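Local coordinates for protein glycerophosphoryl diester phosphodiesterase (PDB 3KS6) that belongs to the glycerophosphoryl diester phosphodiesterase family, folds as a TIM barrel and carries a magnesium ion held by acidic side chains, at residues P162-Q167 against G171-T176. Numbering follows the deposited sequence. Where two conformers were deposited one is given.
Sequences PSVLQQ and GAVIET
Val173 packs against Val164 and Leu165 across a sharp bend within helix 162-179, the helix of a beta-alpha-beta crossover in the TIM barrel, linking parallel strands 156-160 and 184-188. Leu165 CA and Val173 CA, eight residues apart in sequence, are 6.5 Å apart, much closer than a straight alpha helix would allow, so segments 162-167 and 171-176 fold toward one another. On the Val173 side a single methyl, CG2, does all the touching. Val173 CG1 stands anti to the backbone N (chi1 165°), which turns CG2 to the N side and onto segment 162-167, 4.0 Å from Leu165 CA and 4.1 Å from Val164 O. Leu165 CG lies opposite the backbone N across the CA-CB bond (chi1 180°), and its CD1 comes within 4.2 Å of Val173 CG2, the two side chains crossing at about a right angle. Val164 CG1 adds a looser approach, 4.4 Å from Val173 CG2. Val173 also meets Trp158 and Val160 of strand 156-160 and Ile185 of strand 184-188, while Leu165 touches Val160 and, on helix 194-202, Leu196. Within segment 171-176, Ala172 O takes two bonds from opposite faces of its plane: Thr176 N at 3.0 Å and Thr176 OG1 at 2.6 Å, the hydroxyl tilted 25° from that plane.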
# COMPACT_ATOMS: atom_id res chain seq x y z
N PRO A 162 -2.02 14.17 4.65
CA PRO A 162 -1.59 15.50 5.11
C PRO A 162 -2.75 16.37 5.67
O PRO A 162 -2.56 17.03 6.71
CB PRO A 162 -0.89 16.10 3.87
CG PRO A 162 -0.28 14.84 3.21
CD PRO A 162 -1.43 13.82 3.34
N SER A 163 -3.90 16.35 5.00
CA SER A 163 -5.10 17.13 5.41
C SER A 163 -5.63 16.72 6.77
O SER A 163 -5.89 17.56 7.63
CB SER A 163 -6.22 16.95 4.39
OG SER A 163 -5.85 17.62 3.22
N VAL A 164 -5.81 15.42 6.96
CA VAL A 164 -6.25 14.90 8.24
C VAL A 164 -5.22 15.24 9.35
O VAL A 164 -5.60 15.72 10.42
CB VAL A 164 -6.56 13.36 8.15
CG1 VAL A 164 -6.79 12.72 9.53
CG2 VAL A 164 -7.80 13.13 7.23
N LEU A 165 -3.93 15.05 9.06
CA LEU A 165 -2.89 15.29 10.07
C LEU A 165 -2.87 16.76 10.48
O LEU A 165 -2.75 17.07 11.66
CB LEU A 165 -1.51 14.89 9.53
CG LEU A 165 -0.28 15.08 10.47
CD1 LEU A 165 -0.46 14.34 11.81
CD2 LEU A 165 0.99 14.59 9.77
N GLN A 166 -2.99 17.64 9.49
CA GLN A 166 -2.95 19.09 9.71
C GLN A 166 -4.18 19.59 10.43
O GLN A 166 -4.09 20.47 11.30
CB GLN A 166 -2.82 19.82 8.37
CG GLN A 166 -2.96 21.36 8.47
CD GLN A 166 -2.26 22.12 7.36
OE1 GLN A 166 -2.83 23.04 6.77
NE2 GLN A 166 -1.03 21.73 7.05
N GLN A 167 -5.34 19.03 10.09
CA GLN A 167 -6.60 19.52 10.63
C GLN A 167 -6.97 18.90 11.97
O GLN A 167 -7.26 19.61 12.92
CB GLN A 167 -7.64 19.38 9.56
CG GLN A 167 -7.34 20.26 8.38
CD GLN A 167 -8.26 20.01 7.25
OE1 GLN A 167 -9.39 19.55 7.44
NE2 GLN A 167 -7.76 20.27 6.03
N GLY A 171 -2.21 15.18 18.07
CA GLY A 171 -2.83 14.69 19.30
C GLY A 171 -4.11 13.93 19.03
O GLY A 171 -4.28 12.82 19.55
N ALA A 172 -4.97 14.54 18.20
CA ALA A 172 -6.29 13.95 17.84
C ALA A 172 -6.14 12.79 16.87
O ALA A 172 -6.97 11.86 16.89
CB ALA A 172 -7.22 14.99 17.27
N VAL A 173 -5.13 12.84 16.01
CA VAL A 173 -4.86 11.66 15.15
C VAL A 173 -4.54 10.46 16.04
O VAL A 173 -5.07 9.36 15.85
CB VAL A 173 -3.73 11.89 14.14
CG1 VAL A 173 -3.22 10.53 13.54
CG2 VAL A 173 -4.18 12.85 13.03
N ILE A 174 -3.71 10.67 17.07
CA ILE A 174 -3.31 9.63 17.97
C ILE A 174 -4.50 9.15 18.81
O ILE A 174 -4.69 7.94 18.95
CB ILE A 174 -2.09 10.08 18.86
CG1 ILE A 174 -0.85 10.23 17.97
CG2 ILE A 174 -1.83 9.08 19.99
CD1 ILE A 174 0.29 11.08 18.63
N GLU A 175 -5.31 10.10 19.32
CA GLU A 175 -6.55 9.78 20.06
C GLU A 175 -7.41 8.81 19.26
O GLU A 175 -7.92 7.80 19.78
CB GLU A 175 -7.45 11.04 20.21
CG GLU A 175 -7.02 12.12 21.19
CD GLU A 175 -7.81 13.44 21.02
OE1 GLU A 175 -8.82 13.50 20.25
OE2 GLU A 175 -7.40 14.43 21.67
N THR A 176 -7.61 9.18 18.01
CA THR A 176 -8.49 8.49 17.10
C THR A 176 -8.02 7.08 16.80
O THR A 176 -8.80 6.11 16.86
CB THR A 176 -8.65 9.31 15.80
OG1 THR A 176 -9.13 10.62 16.15
CG2 THR A 176 -9.62 8.62 14.84